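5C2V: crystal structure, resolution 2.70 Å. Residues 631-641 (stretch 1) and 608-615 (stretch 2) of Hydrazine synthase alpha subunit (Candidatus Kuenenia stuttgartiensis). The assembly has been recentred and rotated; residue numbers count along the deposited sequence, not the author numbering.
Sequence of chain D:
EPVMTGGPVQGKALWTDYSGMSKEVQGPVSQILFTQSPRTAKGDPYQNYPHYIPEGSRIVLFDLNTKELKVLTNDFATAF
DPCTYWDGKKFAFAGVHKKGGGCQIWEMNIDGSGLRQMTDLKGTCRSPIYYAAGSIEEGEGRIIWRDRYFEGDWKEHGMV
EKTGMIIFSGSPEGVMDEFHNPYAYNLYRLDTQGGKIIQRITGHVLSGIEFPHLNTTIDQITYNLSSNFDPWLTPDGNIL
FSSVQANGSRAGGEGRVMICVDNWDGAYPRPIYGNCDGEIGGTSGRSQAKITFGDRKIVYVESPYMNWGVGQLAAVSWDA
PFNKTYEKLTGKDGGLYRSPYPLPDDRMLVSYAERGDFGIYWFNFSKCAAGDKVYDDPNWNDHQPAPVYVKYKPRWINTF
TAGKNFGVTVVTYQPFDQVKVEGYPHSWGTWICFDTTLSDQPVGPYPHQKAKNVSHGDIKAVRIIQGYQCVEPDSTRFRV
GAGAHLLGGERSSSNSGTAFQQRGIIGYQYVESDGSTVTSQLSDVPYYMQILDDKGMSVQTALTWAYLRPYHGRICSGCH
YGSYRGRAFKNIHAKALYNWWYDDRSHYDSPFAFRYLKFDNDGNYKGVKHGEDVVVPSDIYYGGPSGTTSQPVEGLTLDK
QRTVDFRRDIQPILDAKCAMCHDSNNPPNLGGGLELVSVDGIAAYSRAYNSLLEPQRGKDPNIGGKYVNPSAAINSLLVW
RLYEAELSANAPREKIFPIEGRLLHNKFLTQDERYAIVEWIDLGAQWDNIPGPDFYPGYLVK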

ATOM      1  N   GLN D 631      40.401  10.854  21.556  1.00 63.61           N
ATOM      2  CA  GLN D 631      39.803   9.566  21.889  1.00 58.65           C
ATOM      3  C   GLN D 631      40.558   8.391  21.279  1.00 56.49           C
ATOM      4  O   GLN D 631      41.186   8.531  20.229  1.00 66.86           O
ATOM      5  CB  GLN D 631      38.343   9.536  21.430  1.00 65.58           C
ATOM      6  CG  GLN D 631      37.576  10.808  21.738  1.00 59.57           C
ATOM      7  CD  GLN D 631      37.433  11.075  23.225  1.00 62.45           C
ATOM      8  OE1 GLN D 631      37.613  10.181  24.053  1.00 58.46           O
ATOM      9  NE2 GLN D 631      37.108  12.316  23.572  1.00 70.86           N
ATOM     10  N   PRO D 632      40.503   7.225  21.947  1.00 43.75           N
ATOM     11  CA  PRO D 632      41.080   5.985  21.419  1.00 51.75           C
ATOM     12  C   PRO D 632      40.526   5.651  20.038  1.00 64.31           C
ATOM     13  O   PRO D 632      39.349   5.891  19.777  1.00 81.55           O
ATOM     14  CB  PRO D 632      40.657   4.934  22.449  1.00 49.68           C
ATOM     15  CG  PRO D 632      40.469   5.701  23.709  1.00 53.89           C
ATOM     16  CD  PRO D 632      39.930   7.037  23.292  1.00 43.39           C
ATOM     17  N   VAL D 633      41.366   5.099  19.170  1.00 67.13           N
ATOM     18  CA  VAL D 633      40.962   4.807  17.801  1.00 68.24           C
ATOM     19  C   VAL D 633      40.428   3.386  17.688  1.00 84.15           C
ATOM     20  O   VAL D 633      41.180   2.426  17.825  1.00 71.27           O
ATOM     21  CB  VAL D 633      42.137   4.984  16.825  1.00 58.91           C
ATOM     22  CG1 VAL D 633      41.696   4.695  15.404  1.00 64.65           C
ATOM     23  CG2 VAL D 633      42.711   6.385  16.941  1.00 68.73           C
ATOM     24  N   GLU D 634      39.133   3.254  17.425  1.00 72.10           N
ATOM     25  CA  GLU D 634      38.503   1.938  17.403  1.00 69.74           C
ATOM     26  C   GLU D 634      37.620   1.722  16.176  1.00 60.25           C
ATOM     27  O   GLU D 634      36.884   2.615  15.760  1.00 71.82           O
ATOM     28  CB  GLU D 634      37.678   1.726  18.676  1.00 70.10           C
ATOM     29  CG  GLU D 634      36.981   0.375  18.748  1.00 72.46           C
ATOM     30  CD  GLU D 634      36.415   0.076  20.122  1.00 61.92           C
ATOM     31  OE1 GLU D 634      36.209  -1.116  20.432  1.00 43.76           O
ATOM     32  OE2 GLU D 634      36.176   1.031  20.891  1.00 67.15           O
ATOM     33  N   GLY D 635      37.710   0.525  15.602  1.00 61.29           N
ATOM     34  CA  GLY D 635      36.817   0.114  14.535  1.00 53.52           C
ATOM     35  C   GLY D 635      37.185   0.612  13.152  1.00 50.79           C
ATOM     36  O   GLY D 635      36.320   0.728  12.283  1.00 64.93           O
ATOM     37  N   LEU D 636      38.461   0.924  12.942  1.00 53.40           N
ATOM     38  CA  LEU D 636      38.912   1.363  11.626  1.00 63.55           C
ATOM     39  C   LEU D 636      39.542   0.245  10.798  1.00 57.72           C
ATOM     40  O   LEU D 636      39.905   0.455   9.642  1.00 62.15           O
ATOM     41  CB  LEU D 636      39.900   2.523  11.762  1.00 62.31           C
ATOM     42  CG  LEU D 636      39.322   3.815  12.341  1.00 71.87           C
ATOM     43  CD1 LEU D 636      40.263   4.986  12.096  1.00 59.47           C
ATOM     44  CD2 LEU D 636      37.944   4.098  11.762  1.00 53.25           C
ATOM     45  N   THR D 637      39.668  -0.944  11.377  1.00 47.02           N
ATOM     46  CA  THR D 637      40.252  -2.062  10.643  1.00 53.83           C
ATOM     47  C   THR D 637      39.158  -2.921  10.015  1.00 59.58           C
ATOM     48  O   THR D 637      38.406  -3.597  10.717  1.00 48.94           O
ATOM     49  CB  THR D 637      41.135  -2.936  11.551  1.00 73.41           C
ATOM     50  OG1 THR D 637      41.983  -2.099  12.348  1.00 62.85           O
ATOM     51  CG2 THR D 637      41.995  -3.872  10.715  1.00 67.05           C
ATOM     52  N   LEU D 638      39.081  -2.892   8.686  1.00 41.67           N
ATOM     53  CA  LEU D 638      38.046  -3.616   7.953  1.00 44.64           C
ATOM     54  C   LEU D 638      38.192  -5.122   8.122  1.00 52.95           C
ATOM     55  O   LEU D 638      37.206  -5.859   8.100  1.00 77.77           O
ATOM     56  CB  LEU D 638      38.087  -3.252   6.468  1.00 37.15           C
ATOM     57  CG  LEU D 638      37.703  -1.818   6.101  1.00 50.56           C
ATOM     58  CD1 LEU D 638      37.809  -1.604   4.598  1.00 51.34           C
ATOM     59  CD2 LEU D 638      36.301  -1.500   6.592  1.00 45.85           C
ATOM     60  N   ASP D 639      39.432  -5.567   8.285  1.00 73.01           N
ATOM     61  CA  ASP D 639      39.737  -6.975   8.496  1.00 66.69           C
ATOM     62  C   ASP D 639      39.037  -7.499   9.748  1.00 66.46           C
ATOM     63  O   ASP D 639      38.499  -8.605   9.760  1.00 76.99           O
ATOM     64  CB  ASP D 639      41.255  -7.168   8.610  1.00 74.86           C
ATOM     65  CG  ASP D 639      41.691  -8.604   8.377  1.00 99.85           C
ATOM     66  OD1 ASP D 639      40.948  -9.535   8.752  1.00103.58           O
ATOM     67  OD2 ASP D 639      42.790  -8.801   7.820  1.00111.71           O
ATOM     68  N   LYS D 640      39.047  -6.685  10.798  1.00 72.09           N
ATOM     69  CA  LYS D 640      38.597  -7.114  12.117  1.00 66.59           C
ATOM     70  C   LYS D 640      37.156  -6.723  12.467  1.00 52.64           C
ATOM     71  O   LYS D 640      36.703  -6.981  13.582  1.00 49.36           O
ATOM     72  CB  LYS D 640      39.559  -6.563  13.170  1.00 62.35           C
ATOM     73  CG  LYS D 640      41.016  -6.732  12.768  1.00 67.70           C
ATOM     74  CD  LYS D 640      41.971  -6.115  13.770  1.00 73.42           C
ATOM     75  CE  LYS D 640      42.103  -6.979  15.006  1.00 79.14           C
ATOM     76  NZ  LYS D 640      43.173  -6.469  15.906  1.00 86.38           N
ATOM     77  N   GLN D 641      36.444  -6.098  11.532  1.00 46.19           N
ATOM     78  CA  GLN D 641      35.070  -5.663  11.789  1.00 48.33           C
ATOM     79  C   GLN D 641      34.151  -6.851  12.081  1.00 55.96           C
ATOM     80  O   GLN D 641      34.101  -7.814  11.317  1.00 52.71           O
ATOM     81  CB  GLN D 641      34.526  -4.857  10.607  1.00 38.44           C
ATOM     82  CG  GLN D 641      33.259  -4.074  10.929  1.00 33.27           C
ATOM     83  CD  GLN D 641      32.731  -3.296   9.738  1.00 42.74           C
ATOM     84  OE1 GLN D 641      32.576  -3.841   8.646  1.00 55.66           O
ATOM     85  NE2 GLN D 641      32.454  -2.013   9.945  1.00 56.01           N
TER
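Stretch 2 608-615: VKHGEDVV

Stretch 2 lies along stretch 1 as one irregular segment beside another. Only Val-608 and Lys-609 belong to a strand, and that end makes almost no contact; from His-610 onward the chain is loop or turn, as is the part of stretch 1 that receives it. The backbones come nearest at Glu-634 and Val-614, with CA to CA at 4.8 Å. Around this point the chains run roughly antiparallel: Val-615 sits by Val-633, while Asp-613 reaches along stretch 1 toward Thr-637. With so little repeating backbone pairing, most of the polar work falls to carboxylates.

Asp-613 is the clearest case. It is buried, its CA-to-CB bond points toward stretch 1, and chi1 is t, so the carboxylate arrives among the backbone amides that follow Glu-634. Asp-613 OD2 accepts from Thr-637 N at 3.2 Å and, weakly, from Gly-635 N at 3.1 Å with a bent angle of 124°; Leu-636 N also lies 3.2 Å from Asp-613 OD2. Asp-613 OD1 accepts from Thr-637 OG1 at 2.7 Å. One residue thus offers both its amide and its side chain to the same carboxylate, one to each oxygen. Gly-635 supports the turn with a positive phi of 82°, a conformation that by itself favours glycine.

Glu-634 answers in the reverse direction. Its CA-to-CB bond points sideways, but an extended side chain, chi1 and chi2 both t, carries the carboxylate to the bend at His-610 and Gly-611. His-610 ND1 donates to Glu-634 OE2 at 2.6 Å, with the oxygen at the ring edge near its plane, and Gly-611 N donates to Glu-634 OE1 at a very short 2.4 Å. OE1 is also hydrogen-bonded elsewhere in the structure. An ideal CB on Gly-611 would lie just 3.1 Å from Glu-634 OE1, a tight fit that the glycine avoids. Pro-632 adds packing, its CB 4.1 Å from His-610 CE1.

Apart from the carboxylates, the backbone supplies one conventional bond across the stretches: Val-615 N to Val-633 O, 3.0 Å. Val-633 O also receives a CA-H...O contact from Val-614 CA at 3.1 Å, and Asp-613 O lies 3.3 Å from Glu-634 CA in a matching contact. Beside them, the CB atoms of Val-633 and Val-615 approach to 4.4 Å.

At the exposed margin, Lys-640 NZ forms a salt bridge with Glu-612 OE1, very short at 2.3 Å. The rule to read here is reciprocal: each stretch lends a buried acid to backbone N-H of the other, and a side-chain donor, Thr-637 or His-610, binds the second oxygen of each carboxylate.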

ATOM      1  N   VAL D 608      28.844   1.158  27.219  1.00 68.56           N
ATOM      2  CA  VAL D 608      29.545   0.727  26.009  1.00 57.37           C
ATOM      3  C   VAL D 608      30.934   0.190  26.347  1.00 64.41           C
ATOM      4  O   VAL D 608      31.537   0.594  27.340  1.00 64.77           O
ATOM      5  CB  VAL D 608      29.679   1.876  24.992  1.00 53.69           C
ATOM      6  CG1 VAL D 608      28.324   2.215  24.390  1.00 71.85           C
ATOM      7  CG2 VAL D 608      30.303   3.098  25.646  1.00 58.50           C
ATOM      8  N   LYS D 609      31.437  -0.724  25.521  1.00 58.00           N
ATOM      9  CA  LYS D 609      32.696  -1.399  25.823  1.00 52.60           C
ATOM     10  C   LYS D 609      33.657  -1.449  24.635  1.00 74.32           C
ATOM     11  O   LYS D 609      33.260  -1.762  23.510  1.00 74.35           O
ATOM     12  CB  LYS D 609      32.416  -2.818  26.319  1.00 62.31           C
ATOM     13  CG  LYS D 609      33.623  -3.526  26.905  1.00 65.57           C
ATOM     14  CD  LYS D 609      33.251  -4.915  27.394  1.00 63.78           C
ATOM     15  CE  LYS D 609      34.403  -5.566  28.138  1.00 69.66           C
ATOM     16  NZ  LYS D 609      34.796  -4.779  29.339  1.00 72.68           N
ATOM     17  N   HIS D 610      34.926  -1.145  24.904  1.00 69.18           N
ATOM     18  CA  HIS D 610      35.978  -1.186  23.892  1.00 67.38           C
ATOM     19  C   HIS D 610      36.278  -2.610  23.436  1.00 67.75           C
ATOM     20  O   HIS D 610      36.148  -3.561  24.207  1.00 60.45           O
ATOM     21  CB  HIS D 610      37.263  -0.543  24.424  1.00 74.68           C
ATOM     22  CG  HIS D 610      37.265   0.953  24.371  1.00 66.37           C
ATOM     23  ND1 HIS D 610      37.130   1.655  23.191  1.00 69.81           N
ATOM     24  CD2 HIS D 610      37.400   1.878  25.347  1.00 46.17           C
ATOM     25  CE1 HIS D 610      37.175   2.950  23.447  1.00 59.46           C
ATOM     26  NE2 HIS D 610      37.338   3.114  24.747  1.00 53.83           N
ATOM     27  N   GLY D 611      36.690  -2.747  22.179  1.00 63.96           N
ATOM     28  CA  GLY D 611      37.066  -4.037  21.631  1.00 66.73           C
ATOM     29  C   GLY D 611      38.570  -4.173  21.497  1.00 72.72           C
ATOM     30  O   GLY D 611      39.322  -3.398  22.088  1.00 67.55           O
ATOM     31  N   GLU D 612      39.012  -5.158  20.720  1.00 80.23           N
ATOM     32  CA  GLU D 612      40.440  -5.388  20.539  1.00 62.22           C
ATOM     33  C   GLU D 612      41.033  -4.451  19.496  1.00 82.44           C
ATOM     34  O   GLU D 612      42.238  -4.198  19.503  1.00 81.49           O
ATOM     35  CB  GLU D 612      40.714  -6.844  20.146  1.00 69.72           C
ATOM     36  CG  GLU D 612      42.158  -7.304  20.376  1.00 87.33           C
ATOM     37  CD  GLU D 612      43.098  -6.937  19.238  1.00106.32           C
ATOM     38  OE1 GLU D 612      42.606  -6.648  18.128  1.00101.08           O
ATOM     39  OE2 GLU D 612      44.328  -6.924  19.458  1.00100.70           O
ATOM     40  N   ASP D 613      40.203  -3.890  18.624  1.00 75.11           N
ATOM     41  CA  ASP D 613      40.782  -3.081  17.568  1.00 67.61           C
ATOM     42  C   ASP D 613      40.895  -1.673  18.111  1.00 78.72           C
ATOM     43  O   ASP D 613      39.929  -0.910  18.153  1.00 68.85           O
ATOM     44  CB  ASP D 613      39.914  -3.130  16.306  1.00 51.55           C
ATOM     45  CG  ASP D 613      40.428  -2.227  15.203  1.00 73.19           C
ATOM     46  OD1 ASP D 613      41.663  -2.088  15.070  1.00 82.09           O
ATOM     47  OD2 ASP D 613      39.596  -1.659  14.464  1.00 64.60           O
ATOM     48  N   VAL D 614      42.119  -1.349  18.514  1.00 91.92           N
ATOM     49  CA  VAL D 614      42.471  -0.066  19.099  1.00 88.69           C
ATOM     50  C   VAL D 614      43.878   0.290  18.641  1.00 85.87           C
ATOM     51  O   VAL D 614      44.803  -0.507  18.801  1.00 70.20           O
ATOM     52  CB  VAL D 614      42.406  -0.092  20.645  1.00 78.71           C
ATOM     53  CG1 VAL D 614      42.931   1.208  21.222  1.00 78.60           C
ATOM     54  CG2 VAL D 614      40.983  -0.353  21.129  1.00 82.69           C
ATOM     55  N   VAL D 615      44.051   1.481  18.081  1.00 90.01           N
ATOM     56  CA  VAL D 615      45.353   1.872  17.556  1.00 64.00           C
ATOM     57  C   VAL D 615      45.834   3.171  18.190  1.00 70.86           C
ATOM     58  O   VAL D 615      45.028   4.023  18.568  1.00 79.30           O
ATOM     59  CB  VAL D 615      45.317   2.034  16.025  1.00 66.65           C
ATOM     60  CG1 VAL D 615      46.719   2.254  15.483  1.00 95.82           C
ATOM     61  CG2 VAL D 615      44.682   0.814  15.376  1.00 77.70           C
TER